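Local coordinates for hypothetical protein, similar to alpha-acetolactate decarboxylase (Staphylococcus aureus subsp. aureus, PDB 1XV2) that probably catalyses the zinc-dependent decarboxylation of alpha-acetolactate to acetoin, at residues D97-I102 with A173-H178; N104-E109 with G160-E165. All coordinates share one frame; numbering follows the deposited sequence.

Interaction 1 (D97-I102 with A173-H178); sequences DVFAQI and AGFHIH. With ZN (zinc ion), chain E.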
loop_
_atom_site.group_PDB
_atom_site.type_symbol
_atom_site.label_atom_id
_atom_site.label_comp_id
_atom_site.label_asym_id
_atom_site.label_seq_id
_atom_site.Cartn_x
_atom_site.Cartn_y
_atom_site.Cartn_z
ATOM N N ASP A 97 -8.194 -4.922 26.134
ATOM C CA ASP A 97 -9.597 -4.530 26.223
ATOM C C ASP A 97 -9.853 -3.189 25.545
ATOM O O ASP A 97 -10.942 -2.952 25.019
ATOM C CB ASP A 97 -10.047 -4.471 27.686
ATOM C CG ASP A 97 -10.185 -5.850 28.309
ATOM O OD1 ASP A 97 -10.046 -6.853 27.575
ATOM O OD2 ASP A 97 -10.443 -5.931 29.530
ATOM N N VAL A 98 -8.848 -2.316 25.565
ATOM C CA VAL A 98 -8.969 -1.008 24.932
ATOM C C VAL A 98 -8.955 -1.198 23.425
ATOM O O VAL A 98 -9.733 -0.571 22.713
ATOM C CB VAL A 98 -7.815 -0.057 25.339
ATOM C CG1 VAL A 98 -7.810 1.181 24.440
ATOM C CG2 VAL A 98 -7.981 0.363 26.789
ATOM N N PHE A 99 -8.074 -2.071 22.939
ATOM C CA PHE A 99 -7.997 -2.332 21.506
ATOM C C PHE A 99 -9.287 -2.996 21.025
ATOM O O PHE A 99 -9.771 -2.712 19.932
ATOM C CB PHE A 99 -6.809 -3.240 21.171
ATOM C CG PHE A 99 -5.466 -2.559 21.240
ATOM C CD1 PHE A 99 -5.349 -1.184 21.067
ATOM C CD2 PHE A 99 -4.307 -3.308 21.424
ATOM C CE1 PHE A 99 -4.094 -0.559 21.075
ATOM C CE2 PHE A 99 -3.046 -2.696 21.432
ATOM C CZ PHE A 99 -2.940 -1.320 21.256
ATOM N N ALA A 100 -9.840 -3.885 21.843
ATOM C CA ALA A 100 -11.077 -4.576 21.478
ATOM C C ALA A 100 -12.208 -3.568 21.307
ATOM O O ALA A 100 -13.084 -3.748 20.464
ATOM C CB ALA A 100 -11.443 -5.607 22.547
ATOM N N GLN A 101 -12.186 -2.508 22.111
ATOM C CA GLN A 101 -13.208 -1.469 22.022
ATOM C C GLN A 101 -13.039 -0.704 20.712
ATOM O O GLN A 101 -14.006 -0.464 19.987
ATOM C CB GLN A 101 -13.099 -0.499 23.208
ATOM C CG GLN A 101 -13.413 -1.130 24.557
ATOM C CD GLN A 101 -14.813 -1.727 24.607
ATOM O OE1 GLN A 101 -15.804 -1.023 24.417
ATOM N NE2 GLN A 101 -14.897 -3.028 24.861
ATOM N N ILE A 102 -11.801 -0.325 20.414
ATOM C CA ILE A 102 -11.509 0.403 19.189
ATOM C C ILE A 102 -11.892 -0.461 17.990
ATOM O O ILE A 102 -12.437 0.035 17.006
ATOM C CB ILE A 102 -10.010 0.791 19.125
ATOM C CG1 ILE A 102 -9.674 1.698 20.315
ATOM C CG2 ILE A 102 -9.706 1.510 17.818
ATOM C CD1 ILE A 102 -8.206 2.023 20.471
ATOM N N ALA A 173 1.249 -4.890 11.586
ATOM C CA ALA A 173 0.151 -5.814 11.837
ATOM C C ALA A 173 -0.766 -5.340 12.959
ATOM O O ALA A 173 -0.543 -5.660 14.123
ATOM C CB ALA A 173 0.715 -7.194 12.173
ATOM N N GLY A 174 -1.799 -4.581 12.612
ATOM C CA GLY A 174 -2.715 -4.093 13.628
ATOM C C GLY A 174 -2.414 -2.682 14.109
ATOM O O GLY A 174 -2.162 -1.786 13.302
ATOM N N PHE A 175 -2.434 -2.481 15.426
ATOM C CA PHE A 175 -2.178 -1.166 16.005
ATOM C C PHE A 175 -0.700 -0.822 16.162
ATOM O O PHE A 175 0.120 -1.667 16.527
ATOM C CB PHE A 175 -2.852 -1.051 17.379
ATOM C CG PHE A 175 -4.354 -1.042 17.323
ATOM C CD1 PHE A 175 -5.040 0.080 16.869
ATOM C CD2 PHE A 175 -5.083 -2.160 17.714
ATOM C CE1 PHE A 175 -6.436 0.093 16.805
ATOM C CE2 PHE A 175 -6.478 -2.159 17.652
ATOM C CZ PHE A 175 -7.153 -1.029 17.196
ATOM N N HIS A 176 -0.372 0.431 15.876
ATOM C CA HIS A 176 0.987 0.929 16.028
ATOM C C HIS A 176 0.778 2.279 16.694
ATOM O O HIS A 176 0.255 3.210 16.079
ATOM C CB HIS A 176 1.679 1.082 14.671
ATOM C CG HIS A 176 3.112 1.506 14.773
ATOM N ND1 HIS A 176 3.945 1.588 13.679
ATOM C CD2 HIS A 176 3.854 1.890 15.840
ATOM C CE1 HIS A 176 5.138 2.005 14.066
ATOM N NE2 HIS A 176 5.108 2.196 15.372
ATOM N N ILE A 177 1.173 2.372 17.960
ATOM C CA ILE A 177 0.964 3.587 18.732
ATOM C C ILE A 177 2.161 4.070 19.532
ATOM O O ILE A 177 2.954 3.274 20.039
ATOM C CB ILE A 177 -0.195 3.390 19.726
ATOM C CG1 ILE A 177 0.016 2.086 20.502
ATOM C CG2 ILE A 177 -1.526 3.353 18.988
ATOM C CD1 ILE A 177 -0.964 1.871 21.640
ATOM N N HIS A 178 2.265 5.388 19.652
ATOM C CA HIS A 178 3.330 6.025 20.417
ATOM C C HIS A 178 2.658 6.856 21.499
ATOM O O HIS A 178 1.484 7.203 21.378
ATOM C CB HIS A 178 4.181 6.938 19.529
ATOM C CG HIS A 178 5.115 6.203 18.618
ATOM N ND1 HIS A 178 6.023 6.850 17.806
ATOM C CD2 HIS A 178 5.286 4.879 18.391
ATOM C CE1 HIS A 178 6.713 5.956 17.120
ATOM N NE2 HIS A 178 6.286 4.754 17.457
HETATM ZN ZN ZN E . 6.931 2.781 16.577
HETATM O O HOH W 1 9.330 2.708 16.948
HETATM O O HOH W 2 8.258 1.177 15.182
HETATM O O HOH W 3 8.468 3.515 14.778
#

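Interaction 2 (N104-E109 with G160-E165); sequences NEMLSE and GFFTPE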
loop_
_atom_site.group_PDB
_atom_site.type_symbol
_atom_site.label_atom_id
_atom_site.label_comp_id
_atom_site.label_asym_id
_atom_site.label_seq_id
_atom_site.Cartn_x
_atom_site.Cartn_y
_atom_site.Cartn_z
ATOM N N ASN A 104 -14.219 -2.448 17.866
ATOM C CA ASN A 104 -15.679 -2.443 17.809
ATOM C C ASN A 104 -16.230 -1.141 17.240
ATOM O O ASN A 104 -17.216 -1.147 16.503
ATOM C CB ASN A 104 -16.266 -2.646 19.212
ATOM C CG ASN A 104 -16.061 -4.054 19.739
ATOM O OD1 ASN A 104 -16.232 -4.308 20.934
ATOM N ND2 ASN A 104 -15.709 -4.979 18.852
ATOM N N GLU A 105 -15.590 -0.028 17.589
ATOM C CA GLU A 105 -16.040 1.284 17.144
ATOM C C GLU A 105 -15.542 1.746 15.775
ATOM O O GLU A 105 -16.169 2.601 15.151
ATOM C CB GLU A 105 -15.689 2.334 18.203
ATOM C CG GLU A 105 -16.319 2.055 19.559
ATOM C CD GLU A 105 -17.822 1.823 19.464
ATOM O OE1 GLU A 105 -18.533 2.707 18.941
ATOM O OE2 GLU A 105 -18.293 0.755 19.913
HETATM N N MSE A 106 -14.426 1.198 15.305
HETATM C CA MSE A 106 -13.913 1.593 13.995
HETATM C C MSE A 106 -14.899 1.164 12.914
HETATM O O MSE A 106 -15.696 0.247 13.122
HETATM C CB MSE A 106 -12.549 0.952 13.726
HETATM C CG MSE A 106 -12.557 -0.565 13.695
HETATM SE SE MSE A 106 -10.866 -1.300 13.099
HETATM C CE MSE A 106 -9.745 -0.668 14.531
ATOM N N LEU A 107 -14.843 1.828 11.762
ATOM C CA LEU A 107 -15.736 1.517 10.651
ATOM C C LEU A 107 -15.511 0.117 10.096
ATOM O O LEU A 107 -16.462 -0.585 9.755
ATOM C CB LEU A 107 -15.559 2.535 9.521
ATOM C CG LEU A 107 -16.262 2.183 8.203
ATOM C CD1 LEU A 107 -17.761 2.042 8.433
ATOM C CD2 LEU A 107 -15.977 3.265 7.167
ATOM N N SER A 108 -14.248 -0.285 10.005
ATOM C CA SER A 108 -13.913 -1.598 9.477
ATOM C C SER A 108 -12.455 -1.958 9.713
ATOM O O SER A 108 -11.567 -1.114 9.587
ATOM C CB SER A 108 -14.197 -1.645 7.979
ATOM O OG SER A 108 -13.771 -2.875 7.427
ATOM N N GLU A 109 -12.214 -3.220 10.054
ATOM C CA GLU A 109 -10.857 -3.682 10.278
ATOM C C GLU A 109 -10.213 -3.992 8.931
ATOM O O GLU A 109 -9.099 -4.500 8.870
ATOM C CB GLU A 109 -10.842 -4.925 11.173
ATOM C CG GLU A 109 -11.712 -6.066 10.688
ATOM C CD GLU A 109 -11.436 -7.360 11.433
ATOM O OE1 GLU A 109 -11.167 -7.301 12.655
ATOM O OE2 GLU A 109 -11.501 -8.436 10.799
ATOM N N GLY A 160 -1.673 6.828 17.125
ATOM C CA GLY A 160 -1.208 5.739 16.296
ATOM C C GLY A 160 -2.151 5.418 15.164
ATOM O O GLY A 160 -3.090 6.165 14.884
ATOM N N PHE A 161 -1.909 4.284 14.520
ATOM C CA PHE A 161 -2.720 3.864 13.394
ATOM C C PHE A 161 -2.963 2.369 13.394
ATOM O O PHE A 161 -2.173 1.595 13.932
ATOM C CB PHE A 161 -2.017 4.231 12.089
ATOM C CG PHE A 161 -1.712 5.685 11.959
ATOM C CD1 PHE A 161 -2.708 6.587 11.601
ATOM C CD2 PHE A 161 -0.428 6.160 12.208
ATOM C CE1 PHE A 161 -2.429 7.949 11.491
ATOM C CE2 PHE A 161 -0.139 7.517 12.104
ATOM C CZ PHE A 161 -1.142 8.414 11.743
ATOM N N PHE A 162 -4.063 1.974 12.773
ATOM C CA PHE A 162 -4.402 0.571 12.647
ATOM C C PHE A 162 -4.216 0.237 11.176
ATOM O O PHE A 162 -4.703 0.959 10.303
ATOM C CB PHE A 162 -5.856 0.316 13.041
ATOM C CG PHE A 162 -6.286 -1.111 12.849
ATOM C CD1 PHE A 162 -5.968 -2.081 13.796
ATOM C CD2 PHE A 162 -6.976 -1.492 11.705
ATOM C CE1 PHE A 162 -6.330 -3.413 13.608
ATOM C CE2 PHE A 162 -7.345 -2.822 11.506
ATOM C CZ PHE A 162 -7.019 -3.786 12.462
ATOM N N THR A 163 -3.499 -0.848 10.909
ATOM C CA THR A 163 -3.250 -1.291 9.547
ATOM C C THR A 163 -4.001 -2.597 9.307
ATOM O O THR A 163 -3.880 -3.537 10.090
ATOM C CB THR A 163 -1.746 -1.532 9.322
ATOM O OG1 THR A 163 -1.031 -0.314 9.565
ATOM C CG2 THR A 163 -1.484 -2.006 7.899
ATOM N N PRO A 164 -4.797 -2.667 8.226
ATOM C CA PRO A 164 -5.558 -3.883 7.917
ATOM C C PRO A 164 -4.639 -5.015 7.463
ATOM O O PRO A 164 -3.583 -4.771 6.875
ATOM C CB PRO A 164 -6.528 -3.414 6.832
ATOM C CG PRO A 164 -5.737 -2.361 6.121
ATOM C CD PRO A 164 -5.084 -1.602 7.249
ATOM N N GLU A 165 -5.052 -6.249 7.740
ATOM C CA GLU A 165 -4.271 -7.442 7.420
ATOM C C GLU A 165 -3.487 -7.446 6.110
ATOM O O GLU A 165 -2.269 -7.604 6.119
ATOM C CB GLU A 165 -5.167 -8.687 7.464
ATOM C CG GLU A 165 -4.395 -9.989 7.613
ATOM C CD GLU A 165 -5.290 -11.220 7.597
ATOM O OE1 GLU A 165 -6.360 -11.199 8.244
ATOM O OE2 GLU A 165 -4.917 -12.218 6.942
HETATM O O HOH W 4 -7.360 -6.303 9.281
#

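Interaction 1 (D97-I102 with A173-H178)
Helix 95-105 packs on the zinc-bearing strand 174-181 through an offset stack of two phenylalanine rings, Phe99 and Phe175, on the face of the strand that points away from the metal. The planes lie 13° from parallel with the ring centroids 4.4 Å apart, and the two side chains run past each other in opposite directions, so that CD1 of Phe99 sits over the rim of the other ring, 3.5 Å from CD2 of Phe175. CB of Phe175 also rests over the Phe99 face in a CH-pi contact. At the edge of that ring, close to its plane, CD1 of Ile177 comes to 3.8 Å from CZ of Phe99. Ile102, one helical turn on, sets CG2 3.7 Å from CZ of Phe175. Flat rings and branched aliphatic chains suit this contact, which no hydrogen bond crosses between the two segments. Alternation along the strand turns His176 and His178 the other way, where their NE2 atoms bind zinc at 2.3 and 2.2 Å. His189 and three waters complete the site, and Val49 O accepts a hydrogen bond from His178 ND1. The His-X-His pair of this zinc site is consistent with that of an alpha-acetolactate decarboxylase.

Interaction 2 (N104-E109 with G160-E165)
A Met-aromatic contact joins Met106, the selenomethionine that follows helix 95-105, to Phe162 near the end of strand 154-163. The Met106 side chain leaves the backbone with CG between the N and the carbonyl carbon (chi1 62°), runs extended through chi2, then bends at chi3 (64°), which brings SE and CE together over one face of the ring, the two side chains crossing at about a right angle. CE lies 4.0 Å from the Phe162 centroid and only 17° off the normal, a CH-pi approach; SE is 4.4 Å from the same centroid, nearer the CD2-CE2 side. A long, flexible, apolar chain suits this buried spot because it can lie on a flat ring. Phe162, its CG anti to the backbone N, reaches out from the strand to meet it. Glu109 contributes mostly backbone: its O lies in the ring plane, 3.6 Å from CE2 of Phe162, and 3.5 Å from CB of Pro164. Its extended side chain carries OE1 to a salt bridge with Lys103 NZ, as befits an exposed carboxylate. A water joins the two chain segments, donating to Glu109 O at 2.5 Å and accepting from Glu165 N at 2.8 Å.

In the fold
Interactions 1 and 2 lie side by side, their centres 8 Å apart, as helix 95-105 and the segment after it meet two neighbouring antiparallel strands. Backbone bonds join those strands: His176 O lies 2.9 Å from Phe161 N, and Gly174 O lies 2.9 Å from Thr163 N, both probable hydrogen bonds. Phe175 links the apolar clusters, since its ring meets Phe162 with planes at about 60° and its side chain touches Met106. Interaction 1 carries two of the three zinc histidines; interaction 2 stands farther off, with the Phe162 side chain about 13 Å from the metal. Within segment 104-109, Ser108 OG is hydrogen-bonded to Val220 O of the second subunit.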